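Local coordinates for protein phospholyase (Arthrobacter aurescens, PDB 5G4J) that probably catalyses pyridoxal-phosphate-dependent elimination of phosphate from phosphoethanolamine, as a phospholyase of the class-III aminotransferase family, at residues V214-P219 with L247-E252; V277-P282 with I289-T294; L367-D372 with L411-P416. All coordinates share one frame; numbering follows the deposited sequence.

Interaction 1 of 3, residues V214-P219 with L247-E252; sequences VFLFDP and LVISDE. With EXT ({5-hydroxy-6-methyl-4-[(E)-{[2-(phosphonooxy)ethyl]imino}methyl]pyridin-3-yl}methyl dihydrogen phosphate), chain C.
Leu216 and Ile249 meet across two parallel strands, 214-217 and 247-251, of a seven-stranded mixed sheet in this PLP-dependent aminotransferase-type fold; helix 233-243 links them as a beta-alpha-beta unit. On the sheet face that carries these two, Leu216 CD1 reaches Ile249 CG2 at 3.6 Å, the chains crossing at a slant. The other branch of the isoleucine points back along the strand, so that Ile249 CD1 packs on Val214 CG1, and helix 120-135 covers this face. On the other face, the Phe217 side chain swings across the strand gap: with CG set between the backbone N and the carbonyl carbon (chi1 72°), the ring presents its edge to Val248, CE1 lying 3.7 Å from CG1. Four backbone hydrogen bonds join the strands, the last from Asp251 N to Phe217 O. Beyond them, Pro219 CG lies against Ser250 OG, whose hydroxyl is hydrogen-bonded to Glu252 OE2 from above the carboxylate plane; Ser255 and Gly266 N hold OE1. A water donates to both Asp218 OD1 and Asp251 O, bridging the two strand ends, and Ser222 is hydrogen-bonded to Asp218 OD2. Asp251, its CG anti to the backbone N (chi1 177°), extends to the cofactor, as the pyridine-facing aspartate does in this fold; its OD2, hydrogen-bonded to His148 and Asn124, comes within 2.6 Å of the pyridine nitrogen NAJ of the bound aldimine.

Interaction 2 of 3, residues V277-P282 with I289-T294; sequences VTMGKP and IGAVVT. With EXT ({5-hydroxy-6-methyl-4-[(E)-{[2-(phosphonooxy)ethyl]imino}methyl]pyridin-3-yl}methyl dihydrogen phosphate), chain C.
Met279 folds over Ala291 on one face of an antiparallel hairpin, its CG lying 3.7 Å from Ala291 CB and its sulfur close to the same methyl. CG stands between the backbone N and the carbonyl carbon (chi1 62°), and a bend at the far torsion turns CE onto Val293 CG2, 3.9 Å away. Val277 and Val293 pack on this same face with their CB atoms opposed. Without the thioether chain of Met279, as with an alanine here, Ala291 CB and Val293 CG2 would probably lose their cover and a gap would open on this face. On the reverse face Thr278 CG2 and Val292 CG2 lie side by side.

Behind these side chains, the backbone sets the register. Val277 and Val293 form a hydrogen-bonded pair, Val293 N donating to Val277 O at 2.8 Å and Val277 N to Val293 O at 2.9 Å. Toward the turn, Ala291 N donates to Met279 O, but the return bond from Met279 N to Ala291 O is weak. Gly290 fits close to Met279 O, where a side chain would clash.

Past Gly280 the chain carries Lys281 to the ligand. A bend at its last torsion brings NZ to OAT, the ester oxygen of the substrate phosphate, a 2.7 Å hydrogen bond, and Thr311 of the second subunit is another partner of NZ. As in other fold-type I PLP enzymes, the lysine just after this strand is probably the one that forms the internal aldimine, here released by the external aldimine. In its seven-stranded sheet the hairpin lies between strands 247-251 and 111-117; helix 120-135 packs on Thr278 and Val292, and Thr278 OG1 is hydrogen-bonded to Asn124 of that helix.

Interaction 3 of 3, residues L367-D372 with L411-P416; sequences LFFGID and LKMRPP. With EXT ({5-hydroxy-6-methyl-4-[(E)-{[2-(phosphonooxy)ethyl]imino}methyl]pyridin-3-yl}methyl dihydrogen phosphate), chain C.
The Phe368 ring has Arg414 CG over one face, 4.0 Å from its centroid in a CH-pi contact, while Arg414 CD closes on CE2 at 3.4 Å and Lys412 CD approaches CZ obliquely. The Phe369 ring, on the other side of the strand pair, is modelled in two conformers; in the one described, Met413 CB lies over one face, 3.7 Å from the centroid, Leu367 CA is at the edge, and Met413 SD sits obliquely to the ring, a Met-aromatic contact. The Arg414 guanidinium has Lys412 CE over one face and the substrate phosphate at its edge.

These groups rest on antiparallel strands 368-373 and 410-413 of the mixed sheet that joins strands 41-45, 48-51 and 56-59 of the N-terminal part with strands from the 359-413 region. Phe369 and Met413 form the hydrogen-bonded pair, Phe369 N donating to Met413 O and Met413 N to Phe369 O. Helices 334-355 and 421-436 cover the Phe369 and Met413 face.

Arg414 leaves the sheet with CG opposite the backbone N (chi1 -174°), then bends at chi3, its guanidinium plane 69° from the Phe368 ring. NH1 donates to OAP of the phosphate at 2.7 Å and NH2 to OAS at 2.8 Å, so that two oxygens are gripped. Gln254 and the carbonyl of Tyr61 also hydrogen-bond to this guanidinium, probably fixing its rotation. Lys412 NZ adds a hydrogen bond to OAP at 2.9 Å.

The three contacts follow one another along the chain, each closing before the next opens. Interactions 1 and 2, centres about 12 Å apart, share one seven-stranded mixed sheet: strands 247-251 and 276-279 are neighbours in it, joined by probable backbone hydrogen bonds from Glu252 N to Thr278 O and from Thr278 N to Ser250 O. Interaction 3 belongs to the other seven-stranded sheet, its centre about 21 Å from each of the other two and across the middle of the chain. All three reach the same aldimine, consistent with a ligand held between the two sheets: interaction 1 meets the pyridine nitrogen, while interactions 2 and 3 both grip the substrate phosphate, at its ester oxygen and its outer oxygens.

Interaction 1 of 3, residues V214-P219 with L247-E252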
loop_
_atom_site.group_PDB
_atom_site.type_symbol
_atom_site.label_atom_id
_atom_site.label_comp_id
_atom_site.label_asym_id
_atom_site.label_seq_id
_atom_site.Cartn_x
_atom_site.Cartn_y
_atom_site.Cartn_z
ATOM N N VAL A 214 4.234 -20.910 5.290
ATOM C CA VAL A 214 4.290 -20.717 3.824
ATOM C C VAL A 214 5.623 -21.035 3.167
ATOM O O VAL A 214 6.698 -20.928 3.793
ATOM C CB VAL A 214 3.952 -19.259 3.376
ATOM C CG1 VAL A 214 2.619 -18.800 3.885
ATOM C CG2 VAL A 214 4.975 -18.282 3.815
ATOM N N PHE A 215 5.570 -21.342 1.864
ATOM C CA PHE A 215 6.677 -21.220 0.954
ATOM C C PHE A 215 6.263 -20.121 -0.003
ATOM O O PHE A 215 5.166 -20.173 -0.544
ATOM C CB PHE A 215 6.889 -22.499 0.142
ATOM C CG PHE A 215 7.845 -22.366 -1.013
ATOM C CD1 PHE A 215 9.142 -21.945 -0.855
ATOM C CD2 PHE A 215 7.425 -22.753 -2.276
ATOM C CE1 PHE A 215 10.031 -21.919 -1.922
ATOM C CE2 PHE A 215 8.291 -22.717 -3.352
ATOM C CZ PHE A 215 9.586 -22.345 -3.172
ATOM N N LEU A 216 7.073 -19.085 -0.087
ATOM C CA LEU A 216 6.779 -17.902 -0.851
ATOM C C LEU A 216 7.858 -17.795 -1.916
ATOM O O LEU A 216 9.084 -17.864 -1.621
ATOM C CB LEU A 216 6.814 -16.668 0.104
ATOM C CG LEU A 216 6.870 -15.269 -0.517
ATOM C CD1 LEU A 216 5.604 -15.009 -1.325
ATOM C CD2 LEU A 216 7.015 -14.180 0.557
ATOM N N PHE A 217 7.492 -17.625 -3.173
ATOM C CA PHE A 217 8.540 -17.569 -4.225
ATOM C C PHE A 217 8.080 -16.784 -5.427
ATOM O O PHE A 217 6.878 -16.746 -5.748
ATOM C CB PHE A 217 8.922 -19.015 -4.677
ATOM C CG PHE A 217 7.858 -19.727 -5.513
ATOM C CD1 PHE A 217 6.680 -20.200 -4.969
ATOM C CD2 PHE A 217 8.060 -19.951 -6.873
ATOM C CE1 PHE A 217 5.694 -20.815 -5.733
ATOM C CE2 PHE A 217 7.073 -20.634 -7.626
ATOM C CZ PHE A 217 5.900 -21.031 -7.074
ATOM N N ASP A 218 9.084 -16.237 -6.110
ATOM C CA ASP A 218 8.952 -15.640 -7.448
ATOM C C ASP A 218 9.238 -16.759 -8.447
ATOM O O ASP A 218 10.354 -17.233 -8.521
ATOM C CB ASP A 218 9.917 -14.470 -7.620
ATOM C CG ASP A 218 10.220 -14.082 -9.104
ATOM O OD1 ASP A 218 9.414 -14.423 -10.015
ATOM O OD2 ASP A 218 11.295 -13.484 -9.336
ATOM N N PRO A 219 8.242 -17.162 -9.239
ATOM C CA PRO A 219 8.459 -18.307 -10.235
ATOM C C PRO A 219 9.672 -18.145 -11.204
ATOM O O PRO A 219 10.297 -19.147 -11.596
ATOM C CB PRO A 219 7.152 -18.283 -11.053
ATOM C CG PRO A 219 6.158 -17.818 -10.094
ATOM C CD PRO A 219 6.850 -16.677 -9.340
ATOM N N LEU A 247 1.093 -23.458 3.338
ATOM C CA LEU A 247 0.525 -23.037 2.077
ATOM C C LEU A 247 1.633 -22.585 1.169
ATOM O O LEU A 247 2.757 -22.296 1.605
ATOM C CB LEU A 247 -0.447 -21.908 2.247
ATOM C CG LEU A 247 -1.580 -22.128 3.279
ATOM C CD1 LEU A 247 -2.476 -20.912 3.406
ATOM C CD2 LEU A 247 -2.412 -23.282 2.822
ATOM N N VAL A 248 1.295 -22.521 -0.103
ATOM C CA VAL A 248 2.201 -22.015 -1.141
ATOM C C VAL A 248 1.702 -20.700 -1.650
ATOM O O VAL A 248 0.553 -20.589 -2.073
ATOM C CB VAL A 248 2.356 -23.031 -2.325
ATOM C CG1 VAL A 248 3.285 -22.445 -3.371
ATOM C CG2 VAL A 248 2.931 -24.332 -1.835
ATOM N N ILE A 249 2.605 -19.694 -1.710
ATOM C CA ILE A 249 2.303 -18.384 -2.284
ATOM C C ILE A 249 3.204 -18.210 -3.518
ATOM O O ILE A 249 4.410 -18.184 -3.391
ATOM C CB ILE A 249 2.527 -17.178 -1.340
ATOM C CG1 ILE A 249 1.808 -17.339 0.014
ATOM C CG2 ILE A 249 2.132 -15.873 -2.010
ATOM C CD1 ILE A 249 2.278 -16.343 1.060
ATOM N N SER A 250 2.577 -18.007 -4.695
ATOM C CA SER A 250 3.322 -17.537 -5.878
ATOM C C SER A 250 3.238 -16.031 -5.923
ATOM O O SER A 250 2.116 -15.455 -6.102
ATOM C CB SER A 250 2.772 -18.108 -7.149
ATOM O OG SER A 250 3.617 -17.659 -8.226
ATOM N N ASP A 251 4.405 -15.396 -5.804
ATOM C CA ASP A 251 4.561 -13.938 -5.937
ATOM C C ASP A 251 4.766 -13.683 -7.432
ATOM O O ASP A 251 5.786 -13.999 -7.971
ATOM C CB ASP A 251 5.753 -13.488 -5.119
ATOM C CG ASP A 251 6.035 -11.995 -5.244
ATOM O OD1 ASP A 251 5.568 -11.352 -6.205
ATOM O OD2 ASP A 251 6.731 -11.452 -4.339
ATOM N N GLU A 252 3.746 -13.126 -8.041
ATOM C CA GLU A 252 3.679 -12.826 -9.460
ATOM C C GLU A 252 4.034 -11.412 -9.853
ATOM O O GLU A 252 3.798 -11.015 -11.005
ATOM C CB GLU A 252 2.270 -13.182 -9.994
ATOM C CG GLU A 252 1.980 -14.625 -9.923
ATOM C CD GLU A 252 2.697 -15.525 -10.948
ATOM O OE1 GLU A 252 3.172 -15.024 -12.016
ATOM O OE2 GLU A 252 2.846 -16.747 -10.666
HETATM C CAA EXT C . 8.712 -6.454 -5.551
HETATM C CAB EXT C . 9.301 -5.188 -5.819
HETATM P PAC EXT C . 5.985 -3.080 -4.287
HETATM O OAD EXT C . 7.350 -2.427 -4.320
HETATM O OAE EXT C . 4.917 -2.620 -5.099
HETATM O OAF EXT C . 5.469 -2.939 -2.879
HETATM O OAG EXT C . 6.207 -4.548 -4.613
HETATM C CAH EXT C . 7.038 -5.505 -3.882
HETATM C CAI EXT C . 7.625 -6.591 -4.614
HETATM N NAJ EXT C . 7.614 -9.040 -4.932
HETATM C CAK EXT C . 7.157 -7.907 -4.335
HETATM C CAL EXT C . 8.651 -8.919 -5.824
HETATM C CAM EXT C . 9.158 -10.123 -6.413
HETATM C CAN EXT C . 9.214 -7.659 -6.119
HETATM O OAO EXT C . 10.274 -7.602 -7.003
HETATM O OAP EXT C . 12.303 -5.466 -10.400
HETATM P PAQ EXT C . 12.421 -3.922 -10.140
HETATM O OAR EXT C . 13.931 -3.548 -9.955
HETATM O OAS EXT C . 11.827 -3.012 -11.219
HETATM O OAT EXT C . 11.684 -3.687 -8.639
HETATM C CAU EXT C . 12.364 -3.811 -7.403
HETATM C CAV EXT C . 11.233 -3.757 -6.369
HETATM N NAW EXT C . 10.478 -5.058 -6.410
HETATM O O HOH W 1 7.188 -12.757 -9.777
#

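Interaction 2 of 3, residues V277-P282 with I289-T294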
loop_
_atom_site.group_PDB
_atom_site.type_symbol
_atom_site.label_atom_id
_atom_site.label_comp_id
_atom_site.label_asym_id
_atom_site.label_seq_id
_atom_site.Cartn_x
_atom_site.Cartn_y
_atom_site.Cartn_z
ATOM N N VAL A 277 -1.937 -16.263 -4.538
ATOM C CA VAL A 277 -1.177 -15.638 -5.632
ATOM C C VAL A 277 -1.194 -14.139 -5.371
ATOM O O VAL A 277 -2.246 -13.530 -5.214
ATOM C CB VAL A 277 -1.794 -15.925 -7.011
ATOM C CG1 VAL A 277 -0.954 -15.304 -8.107
ATOM C CG2 VAL A 277 -1.865 -17.429 -7.176
ATOM N N THR A 278 -0.016 -13.522 -5.355
ATOM C CA THR A 278 0.074 -12.089 -5.142
ATOM C C THR A 278 0.606 -11.391 -6.417
ATOM O O THR A 278 1.268 -12.003 -7.272
ATOM C CB THR A 278 0.986 -11.798 -3.979
ATOM O OG1 THR A 278 2.299 -12.285 -4.232
ATOM C CG2 THR A 278 0.481 -12.403 -2.668
ATOM N N MET A 279 0.311 -10.110 -6.545
ATOM C CA MET A 279 0.575 -9.365 -7.751
ATOM C C MET A 279 0.618 -7.901 -7.411
ATOM O O MET A 279 0.126 -7.461 -6.401
ATOM C CB MET A 279 -0.472 -9.696 -8.838
ATOM C CG MET A 279 -1.835 -9.370 -8.515
ATOM S SD MET A 279 -3.000 -10.271 -9.640
ATOM C CE MET A 279 -2.821 -11.881 -9.107
ATOM N N GLY A 280 1.194 -7.136 -8.301
ATOM C CA GLY A 280 1.364 -5.699 -8.051
ATOM C C GLY A 280 1.748 -5.123 -9.433
ATOM O O GLY A 280 0.976 -5.226 -10.370
ATOM N N LYS A 281 3.011 -4.666 -9.534
ATOM C CA LYS A 281 3.615 -3.924 -10.709
ATOM C C LYS A 281 2.759 -3.524 -11.915
ATOM O O LYS A 281 2.061 -2.505 -11.887
ATOM C CB LYS A 281 4.965 -4.510 -11.070
ATOM C CG LYS A 281 6.049 -4.081 -10.061
ATOM C CD LYS A 281 7.348 -4.860 -10.246
ATOM C CE LYS A 281 8.387 -4.548 -9.148
ATOM N NZ LYS A 281 9.052 -3.225 -9.042
ATOM N N PRO A 282 2.762 -4.388 -12.959
ATOM C CA PRO A 282 2.072 -4.081 -14.159
ATOM C C PRO A 282 0.664 -3.883 -14.038
ATOM O O PRO A 282 0.099 -3.378 -14.981
ATOM C CB PRO A 282 2.256 -5.428 -15.022
ATOM C CG PRO A 282 2.361 -6.492 -13.934
ATOM C CD PRO A 282 3.331 -5.776 -13.031
ATOM N N ILE A 289 -1.810 -0.559 -7.515
ATOM C CA ILE A 289 -2.796 -1.616 -7.303
ATOM C C ILE A 289 -1.902 -2.873 -7.023
ATOM O O ILE A 289 -0.833 -3.090 -7.678
ATOM C CB ILE A 289 -3.621 -1.917 -8.572
ATOM C CG1 ILE A 289 -4.187 -0.668 -9.244
ATOM C CG2 ILE A 289 -4.747 -2.892 -8.287
ATOM C CD1 ILE A 289 -4.902 -0.929 -10.595
ATOM N N GLY A 290 -2.403 -3.705 -6.132
ATOM C CA GLY A 290 -1.961 -5.076 -5.982
ATOM C C GLY A 290 -3.147 -5.973 -5.729
ATOM O O GLY A 290 -4.301 -5.522 -5.633
ATOM N N ALA A 291 -2.869 -7.249 -5.577
ATOM C CA ALA A 291 -3.898 -8.165 -5.204
ATOM C C ALA A 291 -3.385 -9.432 -4.585
ATOM O O ALA A 291 -2.254 -9.881 -4.859
ATOM C CB ALA A 291 -4.751 -8.499 -6.479
ATOM N N VAL A 292 -4.279 -10.085 -3.847
ATOM C CA VAL A 292 -4.101 -11.471 -3.376
ATOM C C VAL A 292 -5.291 -12.267 -4.012
ATOM O O VAL A 292 -6.471 -11.975 -3.764
ATOM C CB VAL A 292 -4.163 -11.608 -1.870
ATOM C CG1 VAL A 292 -4.039 -13.086 -1.475
ATOM C CG2 VAL A 292 -3.094 -10.739 -1.239
ATOM N N VAL A 293 -4.968 -13.249 -4.824
ATOM C CA VAL A 293 -6.001 -14.191 -5.355
ATOM C C VAL A 293 -5.880 -15.483 -4.578
ATOM O O VAL A 293 -4.778 -15.977 -4.292
ATOM C CB VAL A 293 -5.806 -14.371 -6.843
ATOM C CG1 VAL A 293 -6.626 -15.535 -7.383
ATOM C CG2 VAL A 293 -6.228 -13.078 -7.583
ATOM N N THR A 294 -7.034 -16.008 -4.175
ATOM C CA THR A 294 -7.063 -17.119 -3.271
ATOM C C THR A 294 -8.330 -17.980 -3.460
ATOM O O THR A 294 -9.086 -17.774 -4.408
ATOM C CB THR A 294 -6.804 -16.670 -1.822
ATOM O OG1 THR A 294 -6.428 -17.808 -1.036
ATOM C CG2 THR A 294 -7.956 -16.015 -1.171
HETATM C CAA EXT C . 8.712 -6.454 -5.551
HETATM C CAB EXT C . 9.301 -5.188 -5.819
HETATM P PAC EXT C . 5.985 -3.080 -4.287
HETATM O OAD EXT C . 7.350 -2.427 -4.320
HETATM O OAE EXT C . 4.917 -2.620 -5.099
HETATM O OAF EXT C . 5.469 -2.939 -2.879
HETATM O OAG EXT C . 6.207 -4.548 -4.613
HETATM C CAH EXT C . 7.038 -5.505 -3.882
HETATM C CAI EXT C . 7.625 -6.591 -4.614
HETATM N NAJ EXT C . 7.614 -9.040 -4.932
HETATM C CAK EXT C . 7.157 -7.907 -4.335
HETATM C CAL EXT C . 8.651 -8.919 -5.824
HETATM C CAM EXT C . 9.158 -10.123 -6.413
HETATM C CAN EXT C . 9.214 -7.659 -6.119
HETATM O OAO EXT C . 10.274 -7.602 -7.003
HETATM O OAP EXT C . 12.303 -5.466 -10.400
HETATM P PAQ EXT C . 12.421 -3.922 -10.140
HETATM O OAR EXT C . 13.931 -3.548 -9.955
HETATM O OAS EXT C . 11.827 -3.012 -11.219
HETATM O OAT EXT C . 11.684 -3.687 -8.639
HETATM C CAU EXT C . 12.364 -3.811 -7.403
HETATM C CAV EXT C . 11.233 -3.757 -6.369
HETATM N NAW EXT C . 10.478 -5.058 -6.410
#

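Interaction 3 of 3, residues L367-D372 with L411-P416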
loop_
_atom_site.group_PDB
_atom_site.type_symbol
_atom_site.label_atom_id
_atom_site.label_comp_id
_atom_site.label_asym_id
_atom_site.label_seq_id
_atom_site.Cartn_x
_atom_site.Cartn_y
_atom_site.Cartn_z
ATOM N N LEU A 367 9.292 -12.497 -22.188
ATOM C CA LEU A 367 9.978 -11.229 -22.195
ATOM C C LEU A 367 10.645 -10.881 -20.874
ATOM O O LEU A 367 10.725 -9.717 -20.515
ATOM C CB LEU A 367 9.033 -10.102 -22.699
ATOM C CG LEU A 367 8.591 -10.190 -24.146
ATOM C CD1 LEU A 367 7.599 -9.074 -24.536
ATOM C CD2 LEU A 367 9.833 -10.069 -25.044
ATOM N N PHE A 368 11.105 -11.887 -20.149
ATOM C CA PHE A 368 12.010 -11.680 -19.025
ATOM C C PHE A 368 13.173 -12.540 -19.341
ATOM O O PHE A 368 13.145 -13.763 -19.176
ATOM C CB PHE A 368 11.341 -12.046 -17.688
ATOM C CG PHE A 368 11.927 -11.346 -16.516
ATOM C CD1 PHE A 368 13.296 -11.155 -16.385
ATOM C CD2 PHE A 368 11.112 -10.869 -15.518
ATOM C CE1 PHE A 368 13.835 -10.539 -15.261
ATOM C CE2 PHE A 368 11.650 -10.272 -14.403
ATOM C CZ PHE A 368 13.010 -10.157 -14.239
ATOM N N PHE A 369 14.253 -11.900 -19.792
ATOM C CA PHE A 369 15.371 -12.633 -20.329
ATOM C C PHE A 369 16.646 -12.086 -19.715
ATOM O O PHE A 369 16.727 -10.903 -19.275
ATOM C CB PHE A 369 15.296 -12.690 -21.922
ATOM C CG PHE A 369 15.091 -11.347 -22.623
ATOM C CD1 PHE A 369 13.841 -10.834 -22.876
ATOM C CD2 PHE A 369 16.161 -10.675 -23.192
ATOM C CE1 PHE A 369 13.710 -9.649 -23.560
ATOM C CE2 PHE A 369 16.010 -9.461 -23.880
ATOM C CZ PHE A 369 14.817 -8.966 -24.066
ATOM N N GLY A 370 17.635 -12.945 -19.562
ATOM C CA GLY A 370 18.926 -12.510 -19.086
ATOM C C GLY A 370 20.068 -13.423 -19.488
ATOM O O GLY A 370 19.857 -14.487 -20.089
ATOM N N ILE A 371 21.273 -12.906 -19.247
ATOM C CA ILE A 371 22.487 -13.663 -19.402
ATOM C C ILE A 371 23.427 -13.321 -18.263
ATOM O O ILE A 371 23.554 -12.148 -17.834
ATOM C CB ILE A 371 23.207 -13.384 -20.754
ATOM C CG1 ILE A 371 23.256 -11.906 -21.084
ATOM C CG2 ILE A 371 22.502 -14.145 -21.867
ATOM C CD1 ILE A 371 24.082 -11.533 -22.334
ATOM N N ASP A 372 24.123 -14.336 -17.788
ATOM C CA ASP A 372 25.149 -14.124 -16.809
ATOM C C ASP A 372 26.471 -13.744 -17.485
ATOM O O ASP A 372 26.835 -14.248 -18.556
ATOM C CB ASP A 372 25.197 -15.243 -15.739
ATOM C CG ASP A 372 25.542 -16.577 -16.258
ATOM O OD1 ASP A 372 24.684 -17.252 -16.834
ATOM O OD2 ASP A 372 26.611 -17.031 -15.893
ATOM N N LEU A 411 22.581 -9.771 -16.504
ATOM C CA LEU A 411 21.809 -8.707 -17.178
ATOM C C LEU A 411 20.330 -9.027 -17.140
ATOM O O LEU A 411 19.965 -10.205 -17.313
ATOM C CB LEU A 411 22.217 -8.618 -18.590
ATOM C CG LEU A 411 23.510 -7.922 -18.849
ATOM C CD1 LEU A 411 23.729 -7.825 -20.341
ATOM C CD2 LEU A 411 23.753 -6.525 -18.235
ATOM N N LYS A 412 19.485 -8.029 -16.830
ATOM C CA LYS A 412 18.048 -8.227 -16.686
ATOM C C LYS A 412 17.339 -7.343 -17.760
ATOM O O LYS A 412 17.426 -6.106 -17.701
ATOM C CB LYS A 412 17.577 -7.795 -15.292
ATOM C CG LYS A 412 16.084 -7.387 -15.137
ATOM C CD LYS A 412 15.531 -7.630 -13.736
ATOM C CE LYS A 412 15.116 -6.478 -12.876
ATOM N NZ LYS A 412 14.383 -7.009 -11.631
ATOM N N MET A 413 16.607 -7.992 -18.694
ATOM C CA MET A 413 15.873 -7.332 -19.764
ATOM C C MET A 413 14.432 -7.753 -19.634
ATOM O O MET A 413 14.154 -8.944 -19.494
ATOM C CB MET A 413 16.499 -7.747 -21.038
ATOM C CG MET A 413 17.985 -7.314 -20.883
ATOM S SD MET A 413 19.009 -7.876 -22.241
ATOM C CE MET A 413 19.478 -9.545 -21.744
ATOM N N ARG A 414 13.573 -6.743 -19.529
ATOM C CA ARG A 414 12.190 -6.944 -19.033
ATOM C C ARG A 414 11.389 -5.785 -19.509
ATOM O O ARG A 414 10.937 -4.982 -18.693
ATOM C CB ARG A 414 12.195 -7.063 -17.527
ATOM C CG ARG A 414 10.860 -7.415 -16.858
ATOM C CD ARG A 414 10.926 -7.059 -15.358
ATOM N NE ARG A 414 11.297 -5.693 -15.142
ATOM C CZ ARG A 414 11.500 -5.159 -13.932
ATOM N NH1 ARG A 414 11.246 -5.859 -12.812
ATOM N NH2 ARG A 414 11.931 -3.899 -13.821
ATOM N N PRO A 415 11.178 -5.707 -20.821
ATOM C CA PRO A 415 10.569 -4.458 -21.379
ATOM C C PRO A 415 9.059 -4.405 -21.195
ATOM O O PRO A 415 8.418 -5.441 -20.850
ATOM C CB PRO A 415 10.930 -4.535 -22.865
ATOM C CG PRO A 415 10.965 -6.000 -23.109
ATOM C CD PRO A 415 11.623 -6.615 -21.902
ATOM N N PRO A 416 8.454 -3.245 -21.435
ATOM C CA PRO A 416 6.989 -3.235 -21.612
ATOM C C PRO A 416 6.506 -4.335 -22.518
ATOM O O PRO A 416 7.220 -4.712 -23.490
ATOM C CB PRO A 416 6.696 -1.825 -22.129
ATOM C CG PRO A 416 7.890 -1.028 -21.702
ATOM C CD PRO A 416 9.047 -1.908 -21.542
HETATM C CAA EXT C . 8.712 -6.454 -5.551
HETATM C CAB EXT C . 9.301 -5.188 -5.819
HETATM P PAC EXT C . 5.985 -3.080 -4.287
HETATM O OAD EXT C . 7.350 -2.427 -4.320
HETATM O OAE EXT C . 4.917 -2.620 -5.099
HETATM O OAF EXT C . 5.469 -2.939 -2.879
HETATM O OAG EXT C . 6.207 -4.548 -4.613
HETATM C CAH EXT C . 7.038 -5.505 -3.882
HETATM C CAI EXT C . 7.625 -6.591 -4.614
HETATM N NAJ EXT C . 7.614 -9.040 -4.932
HETATM C CAK EXT C . 7.157 -7.907 -4.335
HETATM C CAL EXT C . 8.651 -8.919 -5.824
HETATM C CAM EXT C . 9.158 -10.123 -6.413
HETATM C CAN EXT C . 9.214 -7.659 -6.119
HETATM O OAO EXT C . 10.274 -7.602 -7.003
HETATM O OAP EXT C . 12.303 -5.466 -10.400
HETATM P PAQ EXT C . 12.421 -3.922 -10.140
HETATM O OAR EXT C . 13.931 -3.548 -9.955
HETATM O OAS EXT C . 11.827 -3.012 -11.219
HETATM O OAT EXT C . 11.684 -3.687 -8.639
HETATM C CAU EXT C . 12.364 -3.811 -7.403
HETATM C CAV EXT C . 11.233 -3.757 -6.369
HETATM N NAW EXT C . 10.478 -5.058 -6.410
#